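Side-chain contacts in clan CA, family C40, NlpC/P60 superfamily cysteine peptidase (Trichomonas vaginalis, PDB 6BIO), which probably acts as a cysteine peptidase of the NlpC/P60 family that hydrolyses bacterial peptidoglycan: residues A[21-26]-A[73-78]; A[54-59]-A[64-69]. One frame throughout, in Å; residues are numbered along the deposited sequence.

Contact 1: residues A[21-26]-A[73-78]; sequences GRLTTP and CWISKD
I75 meets L23 in a small apolar contact that shows how a curved sheet brings together side chains of strands that are not neighbours. The two side chains reach toward each other tip to tip. CD1 of I75 faces the fork of the leucine, 4.0 Å from L23 CD2 and 4.1 Å from L23 CD1. Its first torsion (chi1 58°) sets CG1 between the backbone N and the carbonyl carbon, and the extended second torsion (177°) then carries CD1 out to the leucine. After I75, S76 OG accepts a weak hydrogen bond from D78 N at 3.5 Å, while S76 O accepts a hydrogen bond from S79 OG. D78 is modelled in two conformers, so its approach to P26 is less certain; in one of them its carbonyl O comes 3.2 Å from P26 CD. This is packing at an exposed margin, and no hydrogen bond joins the two segments. T24 stands near the same carbonyl, but its OG1 makes a weak hydrogen bond to S79 O. Together L23 and I75 belong to the buried interior of this small beta domain. V31 and L48 pack on L23 and A33 on I75, so strands 30-34 and 46-49 help enclose the pair, while strand 53-60 adds V54 beside L23.

Contact 2: residues A[54-59]-A[64-69]; sequences VHILGY and AHVRIG
R67 lays its guanidinium flat on the ring of H55, a compact example of how polar groups can be ordered on one face of a beta hairpin, here the face that carries H55, H65 and R67. The centres are 3.7 Å apart and the planes only 12° from parallel, with NH2 above the middle of the imidazole. A bend at chi3 (72°) folds the arginine back over the ring, and NH1 fixes its rotation by a bond of 2.9 Å to G69 O, in the guanidinium plane. On the same side of the sheet L57 CD1 stands over the face of H65, 3.7 Å from the ring centroid and 8° off the normal, a CH-pi contact. Beneath them, a beta bulge sets L57 and G58 against H65: L57 N donates to H65 O and H65 N to G58 O, each at 2.8 Å. The second amide of the bulge, G58 N, is buried without a partner. On the other face V54 CG1 packs 3.7 Å from I68 CG1, and V54 CG2 3.8 Å from V66 CB. Further out, D119 and D194 bind the two nitrogens of H55, while F120 stacks on the ring. Q18 holds R67 NE, and D72 holds H65 NE2. Strands 19-23 and 71-76 flank the hairpin, and L80 of strand 80-88 covers I56, A64 and V66.

The two contacts belong to one antiparallel sheet but join it in different ways. Contact 2 links adjacent strands through main-chain hydrogen bonds and puts its histidines and arginine on the face turned away from the apolar interior, where residues from distant parts of the chain cover H55. Contact 1 spans the fold between strands that the hairpin separates, relying on one buried apolar pair and a thin exposed margin. They connect directly, since A64 N and V66 N probably bond to I75 O and C73 O, and W74 stacks on H65. The strongly curved sheet puts V54 and V66 into the same apolar interior as L23 and I75.

Contact 1: residues A[21-26]-A[73-78]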
loop_
_atom_site.group_PDB
_atom_site.type_symbol
_atom_site.label_atom_id
_atom_site.label_comp_id
_atom_site.label_asym_id
_atom_site.label_seq_id
_atom_site.Cartn_x
_atom_site.Cartn_y
_atom_site.Cartn_z
ATOM N N GLY A 21 3.688 4.661 -10.288
ATOM C CA GLY A 21 4.025 6.007 -9.916
ATOM C C GLY A 21 4.570 6.131 -8.504
ATOM O O GLY A 21 4.243 5.355 -7.604
ATOM N N ARG A 22 5.396 7.143 -8.318
ATOM C CA ARG A 22 5.867 7.502 -6.992
ATOM C C ARG A 22 5.588 8.987 -6.822
ATOM O O ARG A 22 5.947 9.783 -7.698
ATOM C CB ARG A 22 7.369 7.193 -6.796
ATOM C CG ARG A 22 7.884 7.642 -5.423
ATOM C CD ARG A 22 9.375 7.345 -5.240
ATOM N NE ARG A 22 10.126 8.376 -5.846
ATOM C CZ ARG A 22 10.631 9.438 -5.214
ATOM N NH1 ARG A 22 10.563 9.637 -3.891
ATOM N NH2 ARG A 22 11.234 10.298 -5.945
ATOM N N LEU A 23 4.964 9.357 -5.700
ATOM C CA LEU A 23 4.624 10.754 -5.476
ATOM C C LEU A 23 5.855 11.564 -5.128
ATOM O O LEU A 23 6.656 11.186 -4.271
ATOM C CB LEU A 23 3.576 10.895 -4.389
ATOM C CG LEU A 23 2.175 10.875 -5.008
ATOM C CD1 LEU A 23 1.821 9.532 -5.538
ATOM C CD2 LEU A 23 1.151 11.384 -4.170
ATOM N N THR A 24 6.013 12.683 -5.831
ATOM C CA THR A 24 7.101 13.605 -5.609
ATOM C C THR A 24 6.653 14.961 -5.070
ATOM O O THR A 24 7.505 15.728 -4.580
ATOM C CB THR A 24 7.824 13.835 -6.939
ATOM O OG1 THR A 24 6.879 14.330 -7.885
ATOM C CG2 THR A 24 8.502 12.577 -7.466
ATOM N N THR A 25 5.373 15.302 -5.206
ATOM C CA THR A 25 4.762 16.494 -4.616
ATOM C C THR A 25 5.712 17.702 -4.604
ATOM O O THR A 25 6.088 18.193 -3.533
ATOM C CB THR A 25 4.193 16.230 -3.219
ATOM O OG1 THR A 25 5.218 15.830 -2.299
ATOM C CG2 THR A 25 3.141 15.137 -3.248
ATOM N N PRO A 26 6.117 18.200 -5.775
ATOM C CA PRO A 26 7.233 19.167 -5.815
ATOM C C PRO A 26 7.064 20.382 -4.897
ATOM O O PRO A 26 6.050 21.074 -4.899
ATOM C CB PRO A 26 7.275 19.582 -7.285
ATOM C CG PRO A 26 6.808 18.362 -7.993
ATOM C CD PRO A 26 5.718 17.803 -7.131
ATOM N N CYS A 73 -8.183 7.600 -7.462
ATOM C CA CYS A 73 -8.414 9.031 -7.378
ATOM C C CYS A 73 -7.564 9.709 -8.445
ATOM O O CYS A 73 -6.809 9.066 -9.188
ATOM C CB CYS A 73 -8.092 9.562 -5.976
ATOM S SG CYS A 73 -6.391 9.410 -5.495
ATOM N N TRP A 74 -7.681 11.025 -8.509
ATOM C CA TRP A 74 -7.007 11.831 -9.516
ATOM C C TRP A 74 -6.189 12.897 -8.809
ATOM O O TRP A 74 -6.702 13.585 -7.918
ATOM C CB TRP A 74 -8.031 12.504 -10.413
ATOM C CG TRP A 74 -8.858 11.578 -11.231
ATOM C CD1 TRP A 74 -9.972 10.886 -10.832
ATOM C CD2 TRP A 74 -8.648 11.223 -12.609
ATOM N NE1 TRP A 74 -10.464 10.132 -11.872
ATOM C CE2 TRP A 74 -9.691 10.356 -12.981
ATOM C CE3 TRP A 74 -7.699 11.583 -13.566
ATOM C CZ2 TRP A 74 -9.808 9.843 -14.263
ATOM C CZ3 TRP A 74 -7.805 11.064 -14.858
ATOM C CH2 TRP A 74 -8.842 10.195 -15.193
ATOM N N ILE A 75 -4.929 13.037 -9.207
ATOM C CA ILE A 75 -3.990 14.001 -8.657
ATOM C C ILE A 75 -3.268 14.723 -9.788
ATOM O O ILE A 75 -3.080 14.182 -10.873
ATOM C CB ILE A 75 -2.925 13.350 -7.702
ATOM C CG1 ILE A 75 -2.104 12.261 -8.413
ATOM C CG2 ILE A 75 -3.629 12.839 -6.461
ATOM C CD1 ILE A 75 -1.033 11.688 -7.528
ATOM N N SER A 76 -2.812 15.941 -9.536
ATOM C CA SER A 76 -2.131 16.684 -10.594
ATOM C C SER A 76 -0.981 15.866 -11.154
ATOM O O SER A 76 -0.194 15.309 -10.392
ATOM C CB SER A 76 -1.580 17.968 -10.004
ATOM O OG SER A 76 -0.804 18.640 -10.974
ATOM N N LYS A 77 -0.854 15.844 -12.493
ATOM C CA LYS A 77 0.177 15.026 -13.117
ATOM C C LYS A 77 1.579 15.446 -12.720
ATOM O O LYS A 77 2.499 14.623 -12.808
ATOM C CB LYS A 77 0.007 14.966 -14.630
ATOM C CG LYS A 77 0.290 16.203 -15.372
ATOM C CD LYS A 77 0.230 15.884 -16.887
ATOM C CE LYS A 77 0.112 17.152 -17.710
ATOM N NZ LYS A 77 0.786 18.338 -17.120
ATOM N N ASP A 78 1.779 16.680 -12.273
ATOM C CA ASP A 78 3.120 17.093 -11.879
ATOM C C ASP A 78 3.477 16.678 -10.469
ATOM O O ASP A 78 4.587 16.964 -10.027
ATOM C CB ASP A 78 3.256 18.603 -12.004
ATOM C CG ASP A 78 2.905 19.077 -13.372
ATOM O OD1 ASP A 78 3.444 18.473 -14.314
ATOM O OD2 ASP A 78 2.090 20.028 -13.495
#

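Contact 2: residues A[54-59]-A[64-69]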
loop_
_atom_site.group_PDB
_atom_site.type_symbol
_atom_site.label_atom_id
_atom_site.label_comp_id
_atom_site.label_asym_id
_atom_site.label_seq_id
_atom_site.Cartn_x
_atom_site.Cartn_y
_atom_site.Cartn_z
ATOM N N VAL A 54 1.968 4.239 -6.163
ATOM C CA VAL A 54 0.656 4.059 -6.771
ATOM C C VAL A 54 0.817 3.263 -8.058
ATOM O O VAL A 54 1.904 3.180 -8.631
ATOM C CB VAL A 54 -0.053 5.402 -7.066
ATOM C CG1 VAL A 54 -0.202 6.191 -5.802
ATOM C CG2 VAL A 54 0.683 6.180 -8.135
ATOM N N HIS A 55 -0.324 2.773 -8.562
ATOM C CA HIS A 55 -0.443 2.427 -9.949
ATOM C C HIS A 55 -1.049 3.611 -10.692
ATOM O O HIS A 55 -1.884 4.344 -10.154
ATOM C CB HIS A 55 -1.388 1.247 -10.184
ATOM C CG HIS A 55 -1.114 0.044 -9.328
ATOM N ND1 HIS A 55 -0.411 -1.069 -9.749
ATOM C CD2 HIS A 55 -1.499 -0.214 -8.064
ATOM C CE1 HIS A 55 -0.350 -1.941 -8.757
ATOM N NE2 HIS A 55 -1.030 -1.460 -7.735
ATOM N N ILE A 56 -0.634 3.798 -11.936
ATOM C CA ILE A 56 -1.151 4.862 -12.800
ATOM C C ILE A 56 -2.026 4.226 -13.854
ATOM O O ILE A 56 -1.538 3.431 -14.656
ATOM C CB ILE A 56 -0.027 5.709 -13.423
ATOM C CG1 ILE A 56 0.876 6.298 -12.334
ATOM C CG2 ILE A 56 -0.612 6.740 -14.338
ATOM C CD1 ILE A 56 2.148 6.863 -12.902
ATOM N N LEU A 57 -3.308 4.580 -13.853
ATOM C CA LEU A 57 -4.296 4.094 -14.807
ATOM C C LEU A 57 -4.317 4.909 -16.088
ATOM O O LEU A 57 -4.727 4.393 -17.129
ATOM C CB LEU A 57 -5.687 4.115 -14.170
ATOM C CG LEU A 57 -5.963 3.072 -13.099
ATOM C CD1 LEU A 57 -7.072 3.547 -12.139
ATOM C CD2 LEU A 57 -6.370 1.801 -13.778
ATOM N N GLY A 58 -3.867 6.154 -16.041
ATOM C CA GLY A 58 -3.861 7.007 -17.208
ATOM C C GLY A 58 -3.798 8.456 -16.793
ATOM O O GLY A 58 -3.670 8.766 -15.612
ATOM N N TYR A 59 -3.901 9.330 -17.780
ATOM C CA TYR A 59 -3.855 10.767 -17.566
ATOM C C TYR A 59 -5.003 11.412 -18.335
ATOM O O TYR A 59 -5.348 10.976 -19.439
ATOM C CB TYR A 59 -2.545 11.366 -18.092
ATOM C CG TYR A 59 -1.313 10.834 -17.430
ATOM C CD1 TYR A 59 -0.683 9.686 -17.878
ATOM C CD2 TYR A 59 -0.773 11.480 -16.325
ATOM C CE1 TYR A 59 0.475 9.202 -17.266
ATOM C CE2 TYR A 59 0.339 11.011 -15.716
ATOM C CZ TYR A 59 0.960 9.866 -16.159
ATOM O OH TYR A 59 2.116 9.433 -15.540
ATOM N N ALA A 64 -3.312 12.786 -13.246
ATOM C CA ALA A 64 -3.044 11.360 -13.281
ATOM C C ALA A 64 -4.139 10.639 -12.499
ATOM O O ALA A 64 -4.489 11.057 -11.385
ATOM C CB ALA A 64 -1.698 11.038 -12.632
ATOM N N HIS A 65 -4.679 9.574 -13.088
ATOM C CA HIS A 65 -5.612 8.684 -12.434
ATOM C C HIS A 65 -4.778 7.602 -11.768
ATOM O O HIS A 65 -4.089 6.843 -12.461
ATOM C CB HIS A 65 -6.535 8.073 -13.468
ATOM C CG HIS A 65 -7.709 7.381 -12.880
ATOM N ND1 HIS A 65 -8.595 6.657 -13.656
ATOM C CD2 HIS A 65 -8.175 7.315 -11.606
ATOM C CE1 HIS A 65 -9.549 6.174 -12.874
ATOM N NE2 HIS A 65 -9.324 6.562 -11.634
ATOM N N VAL A 66 -4.793 7.552 -10.434
ATOM C CA VAL A 66 -3.915 6.671 -9.675
ATOM C C VAL A 66 -4.746 5.718 -8.830
ATOM O O VAL A 66 -5.900 5.979 -8.500
ATOM C CB VAL A 66 -2.863 7.451 -8.829
ATOM C CG1 VAL A 66 -2.046 8.389 -9.738
ATOM C CG2 VAL A 66 -3.536 8.262 -7.719
ATOM N N ARG A 67 -4.095 4.634 -8.428
ATOM C CA ARG A 67 -4.766 3.576 -7.706
ATOM C C ARG A 67 -3.850 3.020 -6.640
ATOM O O ARG A 67 -2.658 2.771 -6.895
ATOM C CB ARG A 67 -5.172 2.461 -8.652
ATOM C CG ARG A 67 -5.885 1.264 -7.983
ATOM C CD ARG A 67 -6.229 0.225 -9.026
ATOM N NE ARG A 67 -5.096 -0.499 -9.547
ATOM C CZ ARG A 67 -4.562 -1.573 -8.953
ATOM N NH1 ARG A 67 -4.945 -1.951 -7.748
ATOM N NH2 ARG A 67 -3.636 -2.275 -9.585
ATOM N N ILE A 68 -4.420 2.831 -5.449
ATOM C CA ILE A 68 -3.759 2.124 -4.347
ATOM C C ILE A 68 -4.742 1.041 -3.909
ATOM O O ILE A 68 -5.810 1.353 -3.395
ATOM C CB ILE A 68 -3.411 3.065 -3.196
ATOM C CG1 ILE A 68 -2.461 4.165 -3.662
ATOM C CG2 ILE A 68 -2.808 2.294 -1.994
ATOM C CD1 ILE A 68 -2.561 5.396 -2.758
ATOM N N GLY A 69 -4.435 -0.210 -4.181
ATOM C CA GLY A 69 -5.387 -1.263 -3.834
ATOM C C GLY A 69 -6.717 -1.055 -4.527
ATOM O O GLY A 69 -6.797 -0.934 -5.747
#